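Local structure of glycine cleavage system H protein (Mycobacterium tuberculosis, 3IFT) at residues H17-A20 / W24-R27; A80-K85 / T128-A133; S91-T96 / G108-I113. The protein probably carries the methylamine group of glycine from the P protein to the T protein of the glycine cleavage system on a covalently bound lipoyl arm. All blocks are in the same frame, centred on the assembly; numbering follows the deposited sequence.

Contact 1. Residues H17-A20 / W24-R27; sequences HYTA and WIRR
His17 and Ile25 face each other across two antiparallel strands and exchange two backbone hydrogen bonds. His17 N gives its hydrogen to Ile25 O over 2.8 Å, almost straight at 172° and in the carbonyl plane. The return bond, Ile25 N to His17 O, 2.7 Å, is less straight, and its donor stands 36° out of the carbonyl plane. His17 O is also approached by the CA-H of Trp24, at 3.1 Å from CA, a weak second partner. Ile25 O has a second, conventional partner, a water that donates to it and lies in the plane of the imidazole, 2.6 Å from His17 ND1, so ring and strand are tied through solvent; a histidine suits this partly exposed position. The two strands form a short beta hairpin at the margin of the larger sheet, strand 17-18 being one of its two outermost strands, with His17 and Ile25 on one face and Tyr18 and Trp24, the non-hydrogen-bonded pair, on the other. Here Tyr18 CE1 lies 3.6 Å from Trp24 CB, while the indole itself leads away, because Trp24 CG sits between the backbone N and the carbonyl carbon (chi1 55°). Past the last bridge, CG2 of Thr19 meets CD1 of Ile25 at 3.7 Å, the two side chains crossing at about a right angle. The buried polar ends find partners elsewhere: Tyr18 OH bonds to Pro13 O, and Trp24 NE1 to Pro104 O. Thr19 OG1 accepts from Glu23 N across the hairpin loop. Trp24 CZ3 lies over one face of the Arg26 guanidinium, toward its rim.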
loop_
_atom_site.group_PDB
_atom_site.type_symbol
_atom_site.label_atom_id
_atom_site.label_comp_id
_atom_site.label_asym_id
_atom_site.label_seq_id
_atom_site.Cartn_x
_atom_site.Cartn_y
_atom_site.Cartn_z
ATOM N N HIS A 17 -8.315 -2.390 3.854
ATOM C CA HIS A 17 -8.812 -2.495 2.513
ATOM C C HIS A 17 -7.653 -2.786 1.639
ATOM O O HIS A 17 -6.500 -2.610 2.037
ATOM C CB HIS A 17 -9.477 -1.213 2.060
ATOM C CG HIS A 17 -10.816 -0.973 2.694
ATOM N ND1 HIS A 17 -10.969 -0.223 3.842
ATOM C CD2 HIS A 17 -12.063 -1.369 2.333
ATOM C CE1 HIS A 17 -12.254 -0.154 4.154
ATOM N NE2 HIS A 17 -12.939 -0.841 3.255
ATOM N N TYR A 18 -7.984 -3.249 0.440
ATOM C CA TYR A 18 -7.013 -3.739 -0.492
ATOM C C TYR A 18 -7.311 -3.307 -1.868
ATOM O O TYR A 18 -8.452 -2.966 -2.218
ATOM C CB TYR A 18 -6.968 -5.250 -0.470
ATOM C CG TYR A 18 -6.623 -5.757 0.870
ATOM C CD1 TYR A 18 -5.315 -5.985 1.211
ATOM C CD2 TYR A 18 -7.599 -5.909 1.841
ATOM C CE1 TYR A 18 -4.975 -6.415 2.480
ATOM C CE2 TYR A 18 -7.285 -6.329 3.095
ATOM C CZ TYR A 18 -5.973 -6.594 3.427
ATOM O OH TYR A 18 -5.631 -7.047 4.697
ATOM N N THR A 19 -6.256 -3.324 -2.674
ATOM C CA THR A 19 -6.441 -3.256 -4.096
ATOM C C THR A 19 -6.107 -4.613 -4.667
ATOM O O THR A 19 -5.350 -5.402 -4.070
ATOM C CB THR A 19 -5.532 -2.197 -4.715
ATOM O OG1 THR A 19 -4.186 -2.635 -4.632
ATOM C CG2 THR A 19 -5.683 -0.842 -4.011
ATOM N N ALA A 20 -6.635 -4.860 -5.852
ATOM C CA ALA A 20 -6.323 -6.051 -6.639
ATOM C C ALA A 20 -4.834 -6.169 -6.926
ATOM O O ALA A 20 -4.333 -7.246 -7.193
ATOM C CB ALA A 20 -7.099 -6.017 -7.973
ATOM N N TRP A 24 -2.492 -2.586 0.495
ATOM C CA TRP A 24 -3.459 -2.486 1.559
ATOM C C TRP A 24 -3.562 -1.038 1.931
ATOM O O TRP A 24 -2.659 -0.248 1.678
ATOM C CB TRP A 24 -3.114 -3.360 2.765
ATOM C CG TRP A 24 -1.772 -3.134 3.343
ATOM C CD1 TRP A 24 -0.633 -3.807 3.020
ATOM C CD2 TRP A 24 -1.396 -2.156 4.324
ATOM N NE1 TRP A 24 0.434 -3.334 3.775
ATOM C CE2 TRP A 24 -0.000 -2.322 4.576
ATOM C CE3 TRP A 24 -2.082 -1.161 5.008
ATOM C CZ2 TRP A 24 0.715 -1.496 5.467
ATOM C CZ3 TRP A 24 -1.389 -0.380 5.907
ATOM C CH2 TRP A 24 0.005 -0.540 6.118
ATOM N N ILE A 25 -4.686 -0.720 2.540
ATOM C CA ILE A 25 -5.047 0.648 2.873
ATOM C C ILE A 25 -5.642 0.558 4.243
ATOM O O ILE A 25 -6.634 -0.170 4.457
ATOM C CB ILE A 25 -6.076 1.221 1.888
ATOM C CG1 ILE A 25 -5.493 1.210 0.480
ATOM C CG2 ILE A 25 -6.470 2.672 2.300
ATOM C CD1 ILE A 25 -5.922 0.034 -0.374
ATOM N N ARG A 26 -4.977 1.227 5.177
ATOM C CA ARG A 26 -5.466 1.367 6.520
ATOM C C ARG A 26 -5.920 2.792 6.777
ATOM O O ARG A 26 -5.150 3.736 6.613
ATOM C CB ARG A 26 -4.383 1.036 7.520
ATOM C CG ARG A 26 -4.898 1.089 8.945
ATOM C CD ARG A 26 -3.770 0.815 9.928
ATOM N NE ARG A 26 -3.388 -0.571 9.834
ATOM C CZ ARG A 26 -2.178 -1.035 9.560
ATOM N NH1 ARG A 26 -1.139 -0.222 9.425
ATOM N NH2 ARG A 26 -2.003 -2.358 9.477
ATOM N N ARG A 27 -7.144 2.957 7.237
ATOM C CA ARG A 27 -7.564 4.306 7.592
ATOM C C ARG A 27 -6.867 4.684 8.878
ATOM O O ARG A 27 -7.151 4.120 9.904
ATOM C CB ARG A 27 -9.062 4.371 7.785
ATOM C CG ARG A 27 -9.479 5.731 8.253
ATOM C CD ARG A 27 -10.973 5.877 8.177
ATOM N NE ARG A 27 -11.327 7.279 7.973
ATOM C CZ ARG A 27 -12.419 7.687 7.350
ATOM N NH1 ARG A 27 -13.290 6.794 6.872
ATOM N NH2 ARG A 27 -12.651 8.990 7.222
HETATM O O HOH W 1 -9.326 0.506 5.690
#

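Contact 2. Residues A80-K85 / T128-A133; sequences APISGK and TTLLDA
Leu130 reaches from its loop onto the loop at Pro81 and Ile82, just before strand 84-89, and its branched end does nearly all the touching. Its CB lies 3.7 Å from His17 CB of strand 17-18. With CG anti to the carbonyl carbon (chi1 -52°), the chain then heads for Pro81; CG, turned toward Ile25 CD1, bears the two methyls, which divide the work. CD2 lies 3.6 Å from Pro81 O and 4.1 Å from Pro81 CB; CD1 lies 4.2 Å from Ile82 CG2 and also packs on Ile25 of strand 23-29. Beside this apolar patch a water donates to both sides, to Pro81 O at 2.8 Å and to Thr129 OG1 at 2.6 Å, and OG1 is bonded as well to Ala126 O at the end of helix 123-126. The contact thus lays the loop between helices 123-126 and 133-139 over the one that leads into strand 84-89. Proline, with no N-H to satisfy, fits a buried loop, and threonine fits the exposed edge. No direct hydrogen bond joins the segments, so cohesion rests on loose apolar contact, with the water bridge giving the Pro81 carbonyl a polar partner.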
loop_
_atom_site.group_PDB
_atom_site.type_symbol
_atom_site.label_atom_id
_atom_site.label_comp_id
_atom_site.label_asym_id
_atom_site.label_seq_id
_atom_site.Cartn_x
_atom_site.Cartn_y
_atom_site.Cartn_z
ATOM N N ALA A 80 -1.250 4.537 -6.291
ATOM C CA ALA A 80 -2.047 5.261 -5.318
ATOM C C ALA A 80 -3.399 4.535 -5.252
ATOM O O ALA A 80 -4.096 4.421 -6.266
ATOM C CB ALA A 80 -2.183 6.728 -5.726
ATOM N N PRO A 81 -3.740 3.937 -4.084
ATOM C CA PRO A 81 -5.038 3.279 -4.065
ATOM C C PRO A 81 -6.179 4.298 -4.043
ATOM O O PRO A 81 -7.267 3.998 -4.472
ATOM C CB PRO A 81 -5.009 2.473 -2.738
ATOM C CG PRO A 81 -3.629 2.594 -2.248
ATOM C CD PRO A 81 -3.119 3.878 -2.754
ATOM N N ILE A 82 -5.885 5.500 -3.567
ATOM C CA ILE A 82 -6.838 6.602 -3.544
ATOM C C ILE A 82 -6.158 7.883 -3.965
ATOM O O ILE A 82 -4.945 7.950 -4.040
ATOM C CB ILE A 82 -7.457 6.799 -2.140
ATOM C CG1 ILE A 82 -6.402 7.154 -1.099
ATOM C CG2 ILE A 82 -8.260 5.567 -1.746
ATOM C CD1 ILE A 82 -6.928 8.039 0.094
ATOM N N SER A 83 -6.968 8.873 -4.297
ATOM C CA SER A 83 -6.481 10.180 -4.629
ATOM C C SER A 83 -6.239 10.914 -3.345
ATOM O O SER A 83 -6.999 10.806 -2.386
ATOM C CB SER A 83 -7.505 10.958 -5.483
ATOM O OG SER A 83 -7.645 10.321 -6.732
ATOM N N GLY A 84 -5.164 11.660 -3.317
ATOM C CA GLY A 84 -4.890 12.485 -2.151
ATOM C C GLY A 84 -3.501 13.037 -2.310
ATOM O O GLY A 84 -3.044 13.238 -3.411
ATOM N N LYS A 85 -2.842 13.285 -1.201
ATOM C CA LYS A 85 -1.479 13.742 -1.213
ATOM C C LYS A 85 -0.698 12.832 -0.325
ATOM O O LYS A 85 -1.142 12.484 0.748
ATOM C CB LYS A 85 -1.362 15.195 -0.687
ATOM N N THR A 128 -14.714 3.143 -1.048
ATOM C CA THR A 128 -15.678 2.306 -1.772
ATOM C C THR A 128 -15.133 1.682 -3.053
ATOM O O THR A 128 -15.722 0.740 -3.561
ATOM C CB THR A 128 -16.956 3.139 -2.163
ATOM O OG1 THR A 128 -16.629 4.080 -3.206
ATOM C CG2 THR A 128 -17.496 3.880 -0.954
ATOM N N THR A 129 -14.050 2.241 -3.602
ATOM C CA THR A 129 -13.382 1.632 -4.723
ATOM C C THR A 129 -12.497 0.456 -4.266
ATOM O O THR A 129 -11.984 -0.264 -5.112
ATOM C CB THR A 129 -12.460 2.625 -5.464
ATOM O OG1 THR A 129 -11.523 3.190 -4.523
ATOM C CG2 THR A 129 -13.289 3.762 -6.157
ATOM N N LEU A 130 -12.292 0.271 -2.961
ATOM C CA LEU A 130 -11.282 -0.696 -2.500
ATOM C C LEU A 130 -11.916 -2.002 -2.083
ATOM O O LEU A 130 -13.107 -2.061 -1.816
ATOM C CB LEU A 130 -10.432 -0.142 -1.355
ATOM C CG LEU A 130 -9.799 1.221 -1.596
ATOM C CD1 LEU A 130 -9.063 1.668 -0.370
ATOM C CD2 LEU A 130 -8.895 1.235 -2.847
ATOM N N LEU A 131 -11.107 -3.038 -2.031
ATOM C CA LEU A 131 -11.572 -4.362 -1.660
ATOM C C LEU A 131 -11.456 -4.553 -0.160
ATOM O O LEU A 131 -10.574 -3.982 0.510
ATOM C CB LEU A 131 -10.727 -5.422 -2.355
ATOM C CG LEU A 131 -10.534 -5.261 -3.854
ATOM C CD1 LEU A 131 -9.405 -6.156 -4.275
ATOM C CD2 LEU A 131 -11.842 -5.520 -4.690
ATOM N N ASP A 132 -12.350 -5.359 0.376
ATOM C CA ASP A 132 -12.221 -5.767 1.748
ATOM C C ASP A 132 -11.364 -7.027 1.781
ATOM O O ASP A 132 -10.934 -7.547 0.724
ATOM C CB ASP A 132 -13.576 -5.871 2.485
ATOM C CG ASP A 132 -14.492 -6.966 1.955
ATOM O OD1 ASP A 132 -14.077 -7.784 1.109
ATOM O OD2 ASP A 132 -15.661 -6.994 2.405
ATOM N N ALA A 133 -11.039 -7.473 2.977
ATOM C CA ALA A 133 -10.101 -8.585 3.128
ATOM C C ALA A 133 -10.595 -9.800 2.345
ATOM O O ALA A 133 -9.830 -10.515 1.711
ATOM C CB ALA A 133 -9.927 -8.934 4.591
HETATM O O HOH W 2 -9.644 4.532 -5.752
#

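Contact 3. Residues S91-T96 / G108-I113; sequences SDLDGT and GWLLDI
Leu93, Leu110 and the peptide just before Leu110 carry this contact, in which methyls meet a methyl and carbonyl oxygens. The CB of Leu93 points at segment 108-113, and the chi1 of -55° sets CG beside the backbone N, bringing CD1 against Leu110 CD2. The separation of 3.3 Å is shorter than usual for two methyls and may owe something to coordinate error, but the two side chains plainly abut, crossing at about a right angle. Leu110 begins the other way, its CB directed away from the helix, and only its branch returns to meet Leu93. Val100 of helix 99-102 touches both leucines, closing a small hydrophobic cluster.

Methyl-to-carbonyl contacts come next. Leu93 CD1 lies 3.5 Å from Trp109 O and 4.2 Å from Gly108 O, so it rests on the backbone as much as on a side chain. The two backbones come nearest here, Leu93 CA to Gly108 CA measuring 7.2 Å.

No polar bond crosses between the segments; Asn90 bonds to both, its OD1 accepting from Asp92 N and its ND2 donating to Trp109 O. The short helix 92-95 is weakly bonded: Gly95 N to Asp92 O is a weak 3.4 Å, while Thr96 N reaches the same oxygen at 2.8 Å. Near the start of strand 111-114, Leu110 and Leu111 both face Val35 in a classic beta bulge, Trp109 makes a cation-pi contact with Arg34, and Asp112 OD1 forms a salt bridge with that arginine. This lies in the lipoyl-binding part of the fold, a barrel-sandwich hybrid. Since the two segments share no hydrogen bond, their direct hold on each other is hydrophobic, and directionality comes from Asn90 alongside.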
loop_
_atom_site.group_PDB
_atom_site.type_symbol
_atom_site.label_atom_id
_atom_site.label_comp_id
_atom_site.label_asym_id
_atom_site.label_seq_id
_atom_site.Cartn_x
_atom_site.Cartn_y
_atom_site.Cartn_z
ATOM N N SER A 91 10.416 6.053 6.170
ATOM C CA SER A 91 11.858 6.260 5.991
ATOM C C SER A 91 12.702 5.043 6.345
ATOM O O SER A 91 13.840 4.912 5.892
ATOM C CB SER A 91 12.376 7.501 6.757
ATOM O OG SER A 91 12.367 7.327 8.158
ATOM N N ASP A 92 12.144 4.164 7.162
ATOM C CA ASP A 92 12.846 2.959 7.570
ATOM C C ASP A 92 13.238 2.056 6.434
ATOM O O ASP A 92 14.215 1.288 6.547
ATOM C CB ASP A 92 12.012 2.164 8.547
ATOM C CG ASP A 92 11.804 2.885 9.835
ATOM O OD1 ASP A 92 12.584 3.799 10.146
ATOM O OD2 ASP A 92 10.883 2.511 10.554
ATOM N N LEU A 93 12.499 2.152 5.331
ATOM C CA LEU A 93 12.690 1.249 4.207
ATOM C C LEU A 93 13.921 1.597 3.433
ATOM O O LEU A 93 14.388 0.790 2.615
ATOM C CB LEU A 93 11.473 1.282 3.270
ATOM C CG LEU A 93 10.136 0.983 3.921
ATOM C CD1 LEU A 93 9.041 0.851 2.886
ATOM C CD2 LEU A 93 10.221 -0.283 4.810
ATOM N N ASP A 94 14.462 2.789 3.680
ATOM C CA ASP A 94 15.701 3.208 3.032
ATOM C C ASP A 94 16.823 2.263 3.437
ATOM O O ASP A 94 17.564 1.785 2.589
ATOM C CB ASP A 94 16.088 4.641 3.431
ATOM C CG ASP A 94 17.227 5.183 2.599
ATOM O OD1 ASP A 94 17.274 4.876 1.389
ATOM O OD2 ASP A 94 18.068 5.927 3.150
ATOM N N GLY A 95 16.947 2.038 4.735
ATOM C CA GLY A 95 18.002 1.176 5.284
ATOM C C GLY A 95 17.566 -0.260 5.448
ATOM O O GLY A 95 18.398 -1.170 5.360
ATOM N N THR A 96 16.263 -0.464 5.691
ATOM C CA THR A 96 15.710 -1.776 6.048
ATOM C C THR A 96 14.464 -2.049 5.190
ATOM O O THR A 96 13.346 -2.148 5.696
ATOM C CB THR A 96 15.360 -1.840 7.540
ATOM O OG1 THR A 96 16.422 -1.246 8.297
ATOM C CG2 THR A 96 15.101 -3.309 8.025
ATOM N N GLY A 108 6.574 -2.322 7.832
ATOM C CA GLY A 108 6.869 -2.333 6.432
ATOM C C GLY A 108 5.936 -1.478 5.619
ATOM O O GLY A 108 5.986 -1.535 4.410
ATOM N N TRP A 109 5.054 -0.718 6.264
ATOM C CA TRP A 109 4.191 0.249 5.565
ATOM C C TRP A 109 5.013 1.159 4.646
ATOM O O TRP A 109 6.202 1.400 4.855
ATOM C CB TRP A 109 3.376 1.079 6.575
ATOM C CG TRP A 109 4.239 2.035 7.390
ATOM C CD1 TRP A 109 4.967 1.737 8.492
ATOM C CD2 TRP A 109 4.453 3.419 7.131
ATOM N NE1 TRP A 109 5.625 2.850 8.939
ATOM C CE2 TRP A 109 5.325 3.897 8.117
ATOM C CE3 TRP A 109 3.983 4.312 6.158
ATOM C CZ2 TRP A 109 5.736 5.241 8.171
ATOM C CZ3 TRP A 109 4.412 5.633 6.204
ATOM C CH2 TRP A 109 5.249 6.083 7.208
ATOM N N LEU A 110 4.402 1.629 3.574
ATOM C CA LEU A 110 5.144 2.409 2.591
ATOM C C LEU A 110 4.934 3.898 2.748
ATOM O O LEU A 110 5.892 4.650 2.773
ATOM C CB LEU A 110 4.736 1.998 1.182
ATOM C CG LEU A 110 4.924 0.499 0.992
ATOM C CD1 LEU A 110 4.416 0.159 -0.343
ATOM C CD2 LEU A 110 6.400 0.054 1.165
ATOM N N LEU A 111 3.677 4.307 2.804
ATOM C CA LEU A 111 3.338 5.718 2.768
ATOM C C LEU A 111 1.926 5.949 3.226
ATOM O O LEU A 111 1.126 5.012 3.350
ATOM C CB LEU A 111 3.513 6.293 1.358
ATOM C CG LEU A 111 2.681 5.801 0.180
ATOM C CD1 LEU A 111 1.214 6.149 0.322
ATOM C CD2 LEU A 111 3.218 6.456 -1.119
ATOM N N ASP A 112 1.631 7.217 3.469
ATOM C CA ASP A 112 0.322 7.636 3.850
ATOM C C ASP A 112 -0.175 8.546 2.777
ATOM O O ASP A 112 0.586 9.318 2.197
ATOM C CB ASP A 112 0.336 8.443 5.138
ATOM C CG ASP A 112 0.651 7.636 6.323
ATOM O OD1 ASP A 112 0.676 6.378 6.252
ATOM O OD2 ASP A 112 0.902 8.278 7.352
ATOM N N ILE A 113 -1.465 8.486 2.535
ATOM C CA ILE A 113 -2.073 9.417 1.611
ATOM C C ILE A 113 -3.061 10.154 2.477
ATOM O O ILE A 113 -3.761 9.564 3.289
ATOM C CB ILE A 113 -2.730 8.732 0.391
ATOM C CG1 ILE A 113 -1.662 7.932 -0.381
ATOM C CG2 ILE A 113 -3.409 9.774 -0.495
ATOM C CD1 ILE A 113 -2.194 6.994 -1.437
#

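Contacts 1 and 2 are immediate neighbours, their centres about 6 Å apart: Tyr18 O meets Leu131 N at 2.7 Å, a probable hydrogen bond, and Ile25 CG1 packs on Pro81 CB at 3.5 Å. Contact 3 lies farther off, its centre about 16 Å from that of contact 1 and about 18 Å from that of contact 2, on the other side of the chain's centre from contact 2. It still touches both, through Trp24 CH2 and Trp109 CB at 3.8 Å and through Pro81 CD and Ile113 CD1 at 3.5 Å. All three reach the same antiparallel sheet. They lie away from Lys73, the predicted lipoyl attachment site, which carries no lipoyl group here.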